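Cap5O (Staphylococcus aureus, PDB 3OJO) probably oxidises UDP-N-acetyl-mannosamine with NAD as the electron acceptor, a step in the biosynthesis of the capsular polysaccharide. Local coordinates at residues 13-19 against 35-41; 85-91 against 123-129; 316-322 against 375-381; 401-406 against 416-422. All blocks are in the same frame, centred on the assembly; numbering follows the deposited sequence.

Interaction 1: residues 13-19 against 35-41. With NAD (nicotinamide-adenine-dinucleotide), chain J.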
# COMPACT_ATOMS: atom_id res chain seq x y z
N LYS B 13 7.75 42.10 -9.67
CA LYS B 13 7.67 41.44 -10.97
C LYS B 13 7.89 39.93 -10.84
O LYS B 13 8.80 39.48 -10.14
CB LYS B 13 8.66 42.05 -11.98
CG LYS B 13 8.35 41.65 -13.43
CD LYS B 13 9.44 42.07 -14.40
CE LYS B 13 9.22 41.44 -15.75
NZ LYS B 13 9.98 40.18 -15.91
N LEU B 14 7.06 39.14 -11.56
CA LEU B 14 7.16 37.69 -11.58
C LEU B 14 7.15 37.11 -13.00
O LEU B 14 6.31 37.47 -13.82
CB LEU B 14 6.09 37.04 -10.70
CG LEU B 14 5.72 35.56 -10.95
CD1 LEU B 14 6.82 34.63 -10.56
CD2 LEU B 14 4.54 35.19 -10.15
N THR B 15 8.09 36.20 -13.27
CA THR B 15 8.13 35.47 -14.52
C THR B 15 7.71 34.00 -14.27
O THR B 15 8.24 33.32 -13.36
CB THR B 15 9.49 35.61 -15.19
OG1 THR B 15 9.79 37.00 -15.31
CG2 THR B 15 9.53 34.95 -16.54
N VAL B 16 6.73 33.53 -15.06
CA VAL B 16 6.27 32.14 -15.01
C VAL B 16 6.79 31.46 -16.29
O VAL B 16 6.41 31.85 -17.39
CB VAL B 16 4.73 32.02 -14.84
CG1 VAL B 16 4.28 30.56 -14.91
CG2 VAL B 16 4.25 32.68 -13.53
N VAL B 17 7.67 30.49 -16.14
CA VAL B 17 8.25 29.75 -17.26
C VAL B 17 7.47 28.45 -17.49
O VAL B 17 7.53 27.53 -16.67
CB VAL B 17 9.77 29.52 -17.06
CG1 VAL B 17 10.40 28.84 -18.27
CG2 VAL B 17 10.47 30.83 -16.75
N GLY B 18 6.72 28.41 -18.59
CA GLY B 18 5.85 27.30 -18.93
C GLY B 18 4.42 27.75 -18.74
O GLY B 18 4.04 28.15 -17.63
N LEU B 19 3.65 27.79 -19.81
CA LEU B 19 2.26 28.26 -19.74
C LEU B 19 1.21 27.23 -20.11
O LEU B 19 0.33 27.49 -20.95
CB LEU B 19 2.08 29.56 -20.55
CG LEU B 19 2.97 30.73 -20.17
CD1 LEU B 19 2.92 31.76 -21.23
CD2 LEU B 19 2.58 31.32 -18.85
N VAL B 35 0.26 41.73 -9.33
CA VAL B 35 1.67 41.44 -9.64
C VAL B 35 1.89 41.56 -11.16
O VAL B 35 1.01 41.16 -11.92
CB VAL B 35 2.12 40.06 -9.08
CG1 VAL B 35 3.61 39.84 -9.25
CG2 VAL B 35 1.72 39.91 -7.61
N ASP B 36 3.02 42.16 -11.59
CA ASP B 36 3.38 42.32 -13.01
C ASP B 36 3.99 41.01 -13.43
O ASP B 36 5.07 40.63 -12.94
CB ASP B 36 4.34 43.51 -13.24
CG ASP B 36 3.86 44.82 -12.65
OD1 ASP B 36 2.69 45.19 -12.91
OD2 ASP B 36 4.64 45.45 -11.89
N VAL B 37 3.24 40.27 -14.26
CA VAL B 37 3.58 38.92 -14.67
C VAL B 37 3.97 38.83 -16.13
O VAL B 37 3.23 39.25 -17.01
CB VAL B 37 2.46 37.89 -14.31
CG1 VAL B 37 2.90 36.46 -14.56
CG2 VAL B 37 1.99 38.03 -12.86
N LEU B 38 5.12 38.20 -16.37
CA LEU B 38 5.60 37.86 -17.69
C LEU B 38 5.47 36.33 -17.82
O LEU B 38 6.14 35.58 -17.10
CB LEU B 38 7.05 38.31 -17.92
CG LEU B 38 7.58 38.38 -19.37
CD1 LEU B 38 8.84 37.65 -19.57
CD2 LEU B 38 6.53 38.33 -20.47
N GLY B 39 4.58 35.90 -18.71
CA GLY B 39 4.39 34.49 -19.02
C GLY B 39 5.38 34.09 -20.10
O GLY B 39 5.47 34.75 -21.14
N VAL B 40 6.13 33.01 -19.86
CA VAL B 40 7.13 32.51 -20.79
C VAL B 40 6.79 31.09 -21.26
O VAL B 40 6.64 30.18 -20.44
CB VAL B 40 8.57 32.59 -20.21
CG1 VAL B 40 9.59 31.93 -21.13
CG2 VAL B 40 8.95 34.04 -19.94
N ASP B 41 6.73 30.92 -22.61
CA ASP B 41 6.52 29.63 -23.30
C ASP B 41 7.29 29.58 -24.62
O ASP B 41 7.29 30.55 -25.37
CB ASP B 41 5.04 29.34 -23.55
CG ASP B 41 4.74 27.87 -23.60
OD1 ASP B 41 5.18 27.22 -24.56
OD2 ASP B 41 4.12 27.36 -22.66
PA NAD J . 1.73 21.31 -19.99
O1A NAD J . 2.28 20.46 -21.06
O2A NAD J . 0.27 21.51 -20.14
O5B NAD J . 2.48 22.74 -20.04
C5B NAD J . 3.87 22.84 -20.21
C4B NAD J . 4.13 24.09 -21.02
O4B NAD J . 5.47 24.49 -20.82
C3B NAD J . 3.92 23.88 -22.52
O3B NAD J . 3.16 24.97 -23.04
C2B NAD J . 5.33 23.98 -23.08
O2B NAD J . 5.39 24.49 -24.39
C1B NAD J . 6.02 24.88 -22.07
N9A NAD J . 7.47 24.68 -22.08
C8A NAD J . 8.13 23.47 -22.21
N7A NAD J . 9.45 23.68 -22.05
C5A NAD J . 9.65 25.00 -21.84
C6A NAD J . 10.81 25.75 -21.64
N6A NAD J . 11.99 25.12 -21.64
N1A NAD J . 10.71 27.13 -21.44
C2A NAD J . 9.47 27.75 -21.42
N3A NAD J . 8.32 27.00 -21.62
C4A NAD J . 8.41 25.65 -21.83
O3 NAD J . 2.13 20.67 -18.56
PN NAD J . 1.36 20.98 -17.19
O1N NAD J . 0.17 20.09 -17.14
O2N NAD J . 1.20 22.45 -17.03
O5D NAD J . 2.36 20.43 -16.09
C5D NAD J . 3.74 20.70 -16.15
C4D NAD J . 4.42 19.83 -15.11
O4D NAD J . 3.93 20.14 -13.81
C3D NAD J . 4.12 18.34 -15.24
O3D NAD J . 4.78 17.65 -16.28
C2D NAD J . 4.54 17.87 -13.87
O2D NAD J . 5.93 18.01 -13.76
C1D NAD J . 3.96 18.98 -13.00
N1N NAD J . 2.62 18.52 -12.56
C2N NAD J . 1.47 18.87 -13.23
C3N NAD J . 0.23 18.39 -12.78
C7N NAD J . -1.05 19.07 -13.19
O7N NAD J . -2.00 19.34 -12.19
N7N NAD J . -1.25 19.39 -14.48
C4N NAD J . 0.18 17.52 -11.68
C5N NAD J . 1.35 17.14 -11.03
C6N NAD J . 2.56 17.64 -11.50

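Interaction 2: residues 85-91 against 123-129. With NAD (nicotinamide-adenine-dinucleotide), chain J.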
# COMPACT_ATOMS: atom_id res chain seq x y z
N ASP B 85 11.84 39.56 -10.11
CA ASP B 85 12.09 39.34 -8.68
C ASP B 85 11.92 37.86 -8.35
O ASP B 85 12.67 37.32 -7.53
CB ASP B 85 11.11 40.17 -7.83
CG ASP B 85 11.15 41.68 -8.05
OD1 ASP B 85 12.28 42.25 -8.13
OD2 ASP B 85 10.07 42.29 -8.09
N VAL B 86 10.88 37.23 -8.96
CA VAL B 86 10.52 35.83 -8.74
C VAL B 86 10.44 35.15 -10.09
O VAL B 86 9.91 35.72 -11.05
CB VAL B 86 9.17 35.69 -7.98
CG1 VAL B 86 8.92 34.24 -7.56
CG2 VAL B 86 9.09 36.61 -6.77
N PHE B 87 10.93 33.90 -10.15
CA PHE B 87 10.83 33.05 -11.33
C PHE B 87 10.19 31.73 -10.90
O PHE B 87 10.62 31.12 -9.94
CB PHE B 87 12.19 32.77 -11.95
CG PHE B 87 12.93 33.97 -12.49
CD1 PHE B 87 12.80 34.33 -13.83
CD2 PHE B 87 13.79 34.70 -11.68
CE1 PHE B 87 13.53 35.41 -14.34
CE2 PHE B 87 14.50 35.80 -12.19
CZ PHE B 87 14.37 36.14 -13.52
N ILE B 88 9.13 31.33 -11.60
CA ILE B 88 8.44 30.08 -11.35
C ILE B 88 8.59 29.16 -12.57
O ILE B 88 8.11 29.51 -13.65
CB ILE B 88 6.94 30.26 -10.93
CG1 ILE B 88 6.81 31.09 -9.64
CG2 ILE B 88 6.27 28.89 -10.79
CD1 ILE B 88 5.45 31.43 -9.20
N ILE B 89 9.23 27.99 -12.39
CA ILE B 89 9.36 26.99 -13.45
C ILE B 89 8.18 26.03 -13.31
O ILE B 89 8.03 25.36 -12.28
CB ILE B 89 10.74 26.29 -13.43
CG1 ILE B 89 11.87 27.32 -13.72
CG2 ILE B 89 10.79 25.10 -14.40
CD1 ILE B 89 13.17 27.05 -13.03
N ALA B 90 7.33 26.00 -14.35
CA ALA B 90 6.12 25.18 -14.44
C ALA B 90 6.08 24.47 -15.81
O ALA B 90 5.02 24.35 -16.43
CB ALA B 90 4.88 26.04 -14.27
N VAL B 91 7.25 23.99 -16.28
CA VAL B 91 7.42 23.27 -17.54
C VAL B 91 7.08 21.77 -17.31
O VAL B 91 6.97 21.36 -16.15
CB VAL B 91 8.84 23.48 -18.16
CG1 VAL B 91 9.14 24.96 -18.37
CG2 VAL B 91 9.92 22.83 -17.30
N ASN B 123 16.78 37.54 -5.84
CA ASN B 123 15.80 36.77 -6.62
C ASN B 123 15.40 35.42 -6.00
O ASN B 123 16.20 34.78 -5.30
CB ASN B 123 16.29 36.57 -8.06
CG ASN B 123 16.24 37.81 -8.93
OD1 ASN B 123 15.75 38.89 -8.54
ND2 ASN B 123 16.73 37.66 -10.15
N THR B 124 14.15 34.99 -6.29
CA THR B 124 13.60 33.71 -5.86
C THR B 124 13.29 32.83 -7.07
O THR B 124 12.69 33.30 -8.04
CB THR B 124 12.38 33.90 -4.95
OG1 THR B 124 12.71 34.83 -3.92
CG2 THR B 124 11.89 32.58 -4.31
N ILE B 125 13.73 31.56 -7.02
CA ILE B 125 13.46 30.55 -8.05
C ILE B 125 12.59 29.49 -7.40
O ILE B 125 13.00 28.86 -6.43
CB ILE B 125 14.73 29.93 -8.70
CG1 ILE B 125 15.78 31.01 -9.18
CG2 ILE B 125 14.37 28.90 -9.79
CD1 ILE B 125 15.40 31.96 -10.20
N ILE B 126 11.36 29.34 -7.91
CA ILE B 126 10.40 28.34 -7.47
C ILE B 126 10.26 27.33 -8.58
O ILE B 126 10.05 27.71 -9.74
CB ILE B 126 9.04 28.91 -7.04
CG1 ILE B 126 9.20 29.99 -5.94
CG2 ILE B 126 8.09 27.77 -6.57
CD1 ILE B 126 8.00 30.91 -5.80
N VAL B 127 10.41 26.05 -8.25
CA VAL B 127 10.21 24.97 -9.20
C VAL B 127 8.88 24.32 -8.79
O VAL B 127 8.77 23.77 -7.70
CB VAL B 127 11.41 24.01 -9.26
CG1 VAL B 127 11.17 22.88 -10.26
CG2 VAL B 127 12.68 24.77 -9.62
N GLU B 128 7.83 24.53 -9.62
CA GLU B 128 6.49 23.99 -9.38
C GLU B 128 6.30 22.61 -10.04
O GLU B 128 5.41 21.86 -9.64
CB GLU B 128 5.40 24.96 -9.86
CG GLU B 128 4.98 25.97 -8.82
CD GLU B 128 3.75 26.79 -9.18
OE1 GLU B 128 3.22 26.63 -10.30
OE2 GLU B 128 3.32 27.62 -8.33
N SER B 129 7.12 22.29 -11.03
CA SER B 129 7.15 21.04 -11.78
C SER B 129 7.54 19.87 -10.88
O SER B 129 8.25 20.06 -9.88
CB SER B 129 8.18 21.15 -12.90
OG SER B 129 7.93 22.27 -13.73
PA NAD J . 1.73 21.31 -19.99
O1A NAD J . 2.28 20.46 -21.06
O2A NAD J . 0.27 21.51 -20.14
O5B NAD J . 2.48 22.74 -20.04
C5B NAD J . 3.87 22.84 -20.21
C4B NAD J . 4.13 24.09 -21.02
O4B NAD J . 5.47 24.49 -20.82
C3B NAD J . 3.92 23.88 -22.52
O3B NAD J . 3.16 24.97 -23.04
C2B NAD J . 5.33 23.98 -23.08
O2B NAD J . 5.39 24.49 -24.39
C1B NAD J . 6.02 24.88 -22.07
N9A NAD J . 7.47 24.68 -22.08
C8A NAD J . 8.13 23.47 -22.21
N7A NAD J . 9.45 23.68 -22.05
C5A NAD J . 9.65 25.00 -21.84
C6A NAD J . 10.81 25.75 -21.64
N6A NAD J . 11.99 25.12 -21.64
N1A NAD J . 10.71 27.13 -21.44
C2A NAD J . 9.47 27.75 -21.42
N3A NAD J . 8.32 27.00 -21.62
C4A NAD J . 8.41 25.65 -21.83
O3 NAD J . 2.13 20.67 -18.56
PN NAD J . 1.36 20.98 -17.19
O1N NAD J . 0.17 20.09 -17.14
O2N NAD J . 1.20 22.45 -17.03
O5D NAD J . 2.36 20.43 -16.09
C5D NAD J . 3.74 20.70 -16.15
C4D NAD J . 4.42 19.83 -15.11
O4D NAD J . 3.93 20.14 -13.81
C3D NAD J . 4.12 18.34 -15.24
O3D NAD J . 4.78 17.65 -16.28
C2D NAD J . 4.54 17.87 -13.87
O2D NAD J . 5.93 18.01 -13.76
C1D NAD J . 3.96 18.98 -13.00
N1N NAD J . 2.62 18.52 -12.56
C2N NAD J . 1.47 18.87 -13.23
C3N NAD J . 0.23 18.39 -12.78
C7N NAD J . -1.05 19.07 -13.19
O7N NAD J . -2.00 19.34 -12.19
N7N NAD J . -1.25 19.39 -14.48
C4N NAD J . 0.18 17.52 -11.68
C5N NAD J . 1.35 17.14 -11.03
C6N NAD J . 2.56 17.64 -11.50

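Interaction 3: residues 316-322 against 375-381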
# COMPACT_ATOMS: atom_id res chain seq x y z
N ASN B 316 -14.92 -9.83 -35.29
CA ASN B 316 -13.57 -9.34 -35.03
C ASN B 316 -13.61 -7.95 -34.37
O ASN B 316 -12.61 -7.52 -33.79
CB ASN B 316 -12.80 -9.25 -36.35
CG ASN B 316 -12.12 -10.52 -36.78
OD1 ASN B 316 -12.30 -11.60 -36.19
ND2 ASN B 316 -11.29 -10.42 -37.80
N LYS B 317 -14.76 -7.25 -34.49
CA LYS B 317 -14.95 -5.89 -34.00
C LYS B 317 -15.06 -5.70 -32.49
O LYS B 317 -15.99 -6.20 -31.85
CB LYS B 317 -16.07 -5.15 -34.75
CG LYS B 317 -15.83 -3.65 -34.82
CD LYS B 317 -17.09 -2.87 -35.11
CE LYS B 317 -16.84 -1.39 -34.98
NZ LYS B 317 -18.08 -0.61 -35.21
N VAL B 318 -14.08 -4.95 -31.94
CA VAL B 318 -14.01 -4.55 -30.53
C VAL B 318 -14.04 -3.03 -30.49
O VAL B 318 -13.20 -2.38 -31.13
CB VAL B 318 -12.81 -5.14 -29.72
CG1 VAL B 318 -11.47 -4.73 -30.30
CG2 VAL B 318 -12.90 -4.74 -28.24
N THR B 319 -15.02 -2.46 -29.76
CA THR B 319 -15.13 -1.02 -29.60
C THR B 319 -14.54 -0.60 -28.25
O THR B 319 -15.08 -0.94 -27.20
CB THR B 319 -16.57 -0.53 -29.79
OG1 THR B 319 -17.07 -1.01 -31.03
CG2 THR B 319 -16.68 0.99 -29.75
N VAL B 320 -13.44 0.13 -28.30
CA VAL B 320 -12.78 0.66 -27.11
C VAL B 320 -13.56 1.91 -26.66
O VAL B 320 -13.89 2.78 -27.48
CB VAL B 320 -11.27 0.92 -27.39
CG1 VAL B 320 -10.66 1.91 -26.40
CG2 VAL B 320 -10.48 -0.39 -27.41
N PHE B 321 -13.88 1.97 -25.36
CA PHE B 321 -14.59 3.08 -24.71
C PHE B 321 -13.61 3.78 -23.75
O PHE B 321 -13.35 3.29 -22.65
CB PHE B 321 -15.84 2.56 -23.98
CG PHE B 321 -17.13 2.56 -24.76
CD1 PHE B 321 -18.35 2.70 -24.11
CD2 PHE B 321 -17.13 2.39 -26.14
CE1 PHE B 321 -19.55 2.68 -24.82
CE2 PHE B 321 -18.34 2.39 -26.86
CZ PHE B 321 -19.54 2.53 -26.19
N GLY B 322 -13.04 4.88 -24.20
CA GLY B 322 -12.06 5.64 -23.45
C GLY B 322 -10.64 5.33 -23.86
O GLY B 322 -10.25 4.17 -23.94
N ALA B 375 -20.24 -4.56 -33.63
CA ALA B 375 -19.19 -4.97 -32.70
C ALA B 375 -19.61 -6.17 -31.86
O ALA B 375 -20.78 -6.29 -31.47
CB ALA B 375 -18.80 -3.81 -31.81
N SER B 376 -18.64 -7.08 -31.61
CA SER B 376 -18.83 -8.27 -30.77
C SER B 376 -18.59 -7.96 -29.28
O SER B 376 -19.19 -8.62 -28.44
CB SER B 376 -17.91 -9.39 -31.23
OG SER B 376 -18.19 -9.75 -32.58
N LEU B 377 -17.72 -6.96 -28.96
CA LEU B 377 -17.38 -6.57 -27.59
C LEU B 377 -17.13 -5.06 -27.41
O LEU B 377 -16.44 -4.46 -28.22
CB LEU B 377 -16.16 -7.39 -27.09
CG LEU B 377 -15.41 -6.94 -25.82
CD1 LEU B 377 -16.19 -7.27 -24.54
CD2 LEU B 377 -14.01 -7.52 -25.77
N VAL B 378 -17.71 -4.46 -26.35
CA VAL B 378 -17.45 -3.07 -25.92
C VAL B 378 -16.45 -3.13 -24.76
O VAL B 378 -16.71 -3.75 -23.71
CB VAL B 378 -18.71 -2.22 -25.61
CG1 VAL B 378 -18.43 -1.13 -24.57
CG2 VAL B 378 -19.26 -1.61 -26.90
N LEU B 379 -15.27 -2.56 -24.99
CA LEU B 379 -14.19 -2.57 -24.01
C LEU B 379 -14.09 -1.24 -23.28
O LEU B 379 -13.71 -0.24 -23.88
CB LEU B 379 -12.86 -2.96 -24.71
CG LEU B 379 -11.66 -3.28 -23.83
CD1 LEU B 379 -11.95 -4.41 -22.83
CD2 LEU B 379 -10.45 -3.62 -24.68
N ILE B 380 -14.43 -1.23 -21.97
CA ILE B 380 -14.33 -0.00 -21.17
C ILE B 380 -12.96 0.14 -20.45
O ILE B 380 -12.64 -0.61 -19.52
CB ILE B 380 -15.56 0.28 -20.29
CG1 ILE B 380 -16.86 -0.04 -21.04
CG2 ILE B 380 -15.51 1.74 -19.78
CD1 ILE B 380 -18.08 0.33 -20.35
N LEU B 381 -12.17 1.11 -20.91
CA LEU B 381 -10.81 1.39 -20.47
C LEU B 381 -10.61 2.71 -19.72
O LEU B 381 -9.55 2.88 -19.11
CB LEU B 381 -9.81 1.28 -21.64
CG LEU B 381 -9.84 0.02 -22.49
CD1 LEU B 381 -8.89 0.16 -23.61
CD2 LEU B 381 -9.53 -1.23 -21.67

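Interaction 4: residues 401-406 against 416-422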
# COMPACT_ATOMS: atom_id res chain seq x y z
N LYS B 401 -24.18 -8.08 -27.73
CA LYS B 401 -24.24 -7.10 -26.65
C LYS B 401 -23.45 -7.55 -25.39
O LYS B 401 -24.04 -7.98 -24.39
CB LYS B 401 -25.69 -6.69 -26.33
CG LYS B 401 -26.38 -5.91 -27.44
CD LYS B 401 -27.79 -5.49 -27.03
CE LYS B 401 -28.67 -5.17 -28.22
NZ LYS B 401 -30.01 -4.71 -27.80
N VAL B 402 -22.10 -7.48 -25.47
CA VAL B 402 -21.21 -7.83 -24.35
C VAL B 402 -20.27 -6.68 -23.98
O VAL B 402 -19.70 -6.03 -24.86
CB VAL B 402 -20.52 -9.23 -24.40
CG1 VAL B 402 -21.48 -10.32 -24.88
CG2 VAL B 402 -19.26 -9.21 -25.24
N ILE B 403 -20.14 -6.41 -22.67
CA ILE B 403 -19.29 -5.36 -22.11
C ILE B 403 -18.26 -5.95 -21.13
O ILE B 403 -18.65 -6.62 -20.17
CB ILE B 403 -20.13 -4.26 -21.39
CG1 ILE B 403 -21.09 -3.54 -22.37
CG2 ILE B 403 -19.22 -3.25 -20.65
CD1 ILE B 403 -22.05 -2.60 -21.70
N PHE B 404 -16.95 -5.67 -21.36
CA PHE B 404 -15.88 -5.99 -20.42
C PHE B 404 -15.33 -4.66 -19.89
O PHE B 404 -14.64 -3.91 -20.60
CB PHE B 404 -14.76 -6.88 -21.01
CG PHE B 404 -13.64 -7.18 -20.03
CD1 PHE B 404 -13.90 -7.37 -18.67
CD2 PHE B 404 -12.32 -7.27 -20.46
CE1 PHE B 404 -12.86 -7.61 -17.77
CE2 PHE B 404 -11.29 -7.53 -19.56
CZ PHE B 404 -11.57 -7.71 -18.22
N ASP B 405 -15.73 -4.33 -18.66
CA ASP B 405 -15.38 -3.08 -18.00
C ASP B 405 -14.19 -3.26 -17.07
O ASP B 405 -14.31 -3.87 -16.01
CB ASP B 405 -16.62 -2.50 -17.31
CG ASP B 405 -16.50 -1.11 -16.73
OD1 ASP B 405 -15.52 -0.41 -17.07
OD2 ASP B 405 -17.38 -0.72 -15.96
N THR B 406 -13.02 -2.74 -17.50
CA THR B 406 -11.77 -2.81 -16.75
C THR B 406 -11.70 -1.76 -15.65
O THR B 406 -10.77 -1.81 -14.83
CB THR B 406 -10.56 -2.72 -17.72
OG1 THR B 406 -10.45 -1.40 -18.23
CG2 THR B 406 -10.62 -3.73 -18.84
N ASP B 416 -30.65 -7.27 -21.88
CA ASP B 416 -30.19 -7.76 -23.19
C ASP B 416 -28.65 -7.85 -23.22
O ASP B 416 -28.11 -8.73 -23.89
CB ASP B 416 -30.62 -6.81 -24.34
CG ASP B 416 -32.05 -6.31 -24.31
OD1 ASP B 416 -32.96 -7.09 -24.67
OD2 ASP B 416 -32.24 -5.11 -24.00
N VAL B 417 -27.97 -6.92 -22.50
CA VAL B 417 -26.52 -6.77 -22.48
C VAL B 417 -25.87 -7.61 -21.38
O VAL B 417 -26.31 -7.57 -20.23
CB VAL B 417 -26.09 -5.27 -22.38
CG1 VAL B 417 -24.60 -5.09 -22.64
CG2 VAL B 417 -26.90 -4.37 -23.33
N LEU B 418 -24.81 -8.37 -21.74
CA LEU B 418 -24.02 -9.17 -20.80
C LEU B 418 -22.87 -8.30 -20.26
O LEU B 418 -21.95 -7.96 -21.02
CB LEU B 418 -23.46 -10.43 -21.47
CG LEU B 418 -24.44 -11.56 -21.74
CD1 LEU B 418 -23.90 -12.47 -22.82
CD2 LEU B 418 -24.71 -12.37 -20.49
N TYR B 419 -22.95 -7.90 -18.98
CA TYR B 419 -21.95 -7.04 -18.35
C TYR B 419 -20.92 -7.79 -17.49
O TYR B 419 -21.27 -8.48 -16.53
CB TYR B 419 -22.60 -5.91 -17.54
CG TYR B 419 -21.60 -5.04 -16.81
CD1 TYR B 419 -21.30 -5.27 -15.47
CD2 TYR B 419 -20.96 -3.99 -17.45
CE1 TYR B 419 -20.35 -4.50 -14.80
CE2 TYR B 419 -20.02 -3.20 -16.79
CZ TYR B 419 -19.72 -3.47 -15.46
OH TYR B 419 -18.81 -2.69 -14.79
N TYR B 420 -19.64 -7.54 -17.78
CA TYR B 420 -18.53 -8.13 -17.04
C TYR B 420 -17.58 -7.08 -16.45
O TYR B 420 -17.41 -5.99 -17.00
CB TYR B 420 -17.77 -9.17 -17.88
CG TYR B 420 -18.63 -10.30 -18.39
CD1 TYR B 420 -19.34 -10.19 -19.59
CD2 TYR B 420 -18.68 -11.52 -17.72
CE1 TYR B 420 -20.11 -11.24 -20.07
CE2 TYR B 420 -19.44 -12.59 -18.21
CZ TYR B 420 -20.16 -12.44 -19.38
OH TYR B 420 -20.93 -13.46 -19.87
N ASN B 421 -17.00 -7.45 -15.31
CA ASN B 421 -16.06 -6.73 -14.44
C ASN B 421 -14.75 -7.50 -14.48
O ASN B 421 -14.62 -8.49 -15.19
CB ASN B 421 -16.58 -6.90 -13.00
CG ASN B 421 -17.38 -5.78 -12.43
OD1 ASN B 421 -17.27 -4.64 -12.86
ND2 ASN B 421 -18.11 -6.08 -11.37
N TYR B 422 -13.82 -7.13 -13.60
CA TYR B 422 -12.61 -7.89 -13.33
C TYR B 422 -13.03 -8.95 -12.30
O TYR B 422 -12.40 -10.00 -12.18
CB TYR B 422 -11.54 -6.98 -12.74
CG TYR B 422 -10.54 -6.45 -13.73
CD1 TYR B 422 -9.99 -7.27 -14.71
CD2 TYR B 422 -10.01 -5.17 -13.60
CE1 TYR B 422 -9.01 -6.81 -15.58
CE2 TYR B 422 -9.03 -4.70 -14.46
CZ TYR B 422 -8.53 -5.52 -15.44
OH TYR B 422 -7.57 -5.05 -16.30
O HOH W 1 -13.50 -4.20 -13.31

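Interaction 1: residues 13-19 against 35-41
Five backbone hydrogen bonds join segments 13-19 and 35-41, using Leu14, Val16 and Gly18, every second residue. Leu14 N gives to Asp36 O (2.8 Å) and Leu14 O accepts from Leu38 N (2.9 Å); Val16 N gives to Leu38 O (3.0 Å) and Val16 O accepts from Val40 N (2.7 Å); Gly18 N closes the ladder on Val40 O (2.6 Å). Thr15 and Val17 turn their backbone groups to segment 85-91, whereas Lys13 N is taken by Asp85 OD2 and Lys13 O by Ser84 OG and the backbone of Asp85 and Val86. Lys13 NZ is satisfied mainly by Ala83 O, with a weak 3.2 Å bond to Thr15 OG1. This parallel pair belongs to the first beta-alpha-beta unit of the Rossmann fold, crossing over through helix 23-32, and Gly18 is probably the first glycine of its GxGxxG-type turn. Positive phi (108°) at Gly18 calls for glycine, and a CB would crowd NAD O4B. Gly39 is restricted differently: a CB would clash with Leu19 CD2. Asp41 spends its carboxylate on both protein and cofactor: Asp41 OD2 accepts from Leu19 N (2.9 Å) and NAD O3B (2.6 Å), Asp41 OD1 from NAD O2B (2.7 Å) and the backbone N of Asn43.

Interaction 2: residues 85-91 against 123-129
At the C-terminal end of this parallel pair one carbonyl serves two successive amides: Ile89 O accepts Glu128 N at 2.8 Å and, weakly, Ser129 N at 3.4 Å. The chain turns here, with Glu128 psi at -20°, so that Ala90 comes to lie nearest Ser129 instead of Glu128. Ser129 then reaches back, its OG donating to Val91 O at 2.8 Å. Before that point the ladder is regular: Thr124 N to Asp85 O (3.0 Å), then Phe87 N to Thr124 O, Ile126 N to Phe87 O and Ile89 N to Ile126 O, each 2.8 Å. The strands belong to a beta-alpha-beta unit of the Rossmann domain whose crossover contains helix 106-115. That helix meets Phe87 and Ile89, on the face where Phe87 CD2 approaches Ile125 CD1 (3.5 Å) and Ile89 CD1 approaches Ile125 CG2 (3.9 Å). On the opposite face, Ile126 CD1 packs against Val86 CG1 (3.9 Å) and Ile88 CG1 (4.0 Å), facing helix 185-195. Past the strand ends, Val91 O lies 3.2 Å from NAD C4D.

Interaction 3: residues 316-322 against 375-381
Hydrophobic side chains fill both faces of this parallel pair. On one, Val318 CG2 meets Leu377 CD2 (3.9 Å) and Leu379 CB (4.0 Å), and Val320 CG1 meets Leu381 CD1 (3.7 Å). On the other, a CH-pi contact sets Val378 CG1 3.8 Å from the centroid of the Phe321 ring and only 7° off its normal, while Phe321 CB touches Ile380 CG1 at 4.1 Å. Between these layers the backbones bond from Thr319 N to Leu377 O (2.9 Å), Leu379 N to Thr319 O (2.7 Å), Phe321 N to Leu379 O (2.7 Å) and Leu381 N to Phe321 O (3.0 Å). At the N-terminal edge Lys317 O accepts Ser376 N at 2.8 Å and, weakly, Leu377 N at 3.5 Å. Here Thr319 OG1 lies 3.4 Å from Ala375 CB but bonds to Ala371 O; Lys317 NZ bonds to Lys373 O and Ala371 O. In the C-terminal domain, probably the UDP-binding one as in relatives, 377-380 is the central strand of a five-stranded parallel sheet, flanked by 317-321 and 402-405; 351-355 lies beyond 317-321. Helices 286-312 and 336-346 pack on the Val318, Leu377 and Leu379 face, whereas Phe321 meets the rings of Tyr355 and Phe387.

Interaction 4: residues 401-406 against 416-422
Lys401 lays its aliphatic chain along the partner, CD 4.0 Å from Val417 CG2, while its NZ forms a salt bridge with Asp396; Lys401 O accepts Leu418 N at 2.8 Å. Val402 CG1 packs on Leu418 CD1 (3.8 Å). Ile403 N bonds to Leu418 O (2.9 Å) and Ile403 O to Tyr420 N (2.7 Å), and its side chain touches Val417 CG1 through CD1 and Tyr419 CD2 through CG2, both at 3.7 Å. Strand 418-420 is added in parallel, 12° from strand 402-405, as the outermost strand of the C-terminal domain's sheet within this chain. Phe404 presents its ring edge to the face of Tyr422 in an offset edge-to-face pair (centroids 5.7 Å apart, planes at 82°). Asp405 N bonds to Tyr420 O (2.9 Å), and Asp405 OD2 receives Tyr419 OH at 2.7 Å and the amides of Val409 and Val410. Where the strands diverge, a water donates to Asp405 O (2.8 Å) and accepts from Tyr422 N (3.0 Å). Thr406 CA lies over the Tyr422 ring.

Overall arrangement
The four contacts form two touching pairs, one in each of two sheets. Interactions 1 and 2, with centres 9 Å apart, join through neighbouring strands 13-17 and 86-89, where Val17 N lies 2.7 Å from Ile88 O and Val17 O 2.8 Å from Ala90 N, both probable hydrogen bonds. Both reach NAD from their C-terminal strand ends: 13-19 with 35-41 at the adenosine ribose, 85-91 with 123-129 near the nicotinamide ribose. Interactions 3 and 4, centres 10 Å apart, adjoin through strands 377-380 and 402-405, with Val378 N 2.9 Å from Val402 O. Across the chain's centre, interactions 2 and 3 have centres about 44 Å apart and nearest atoms about 25 Å apart.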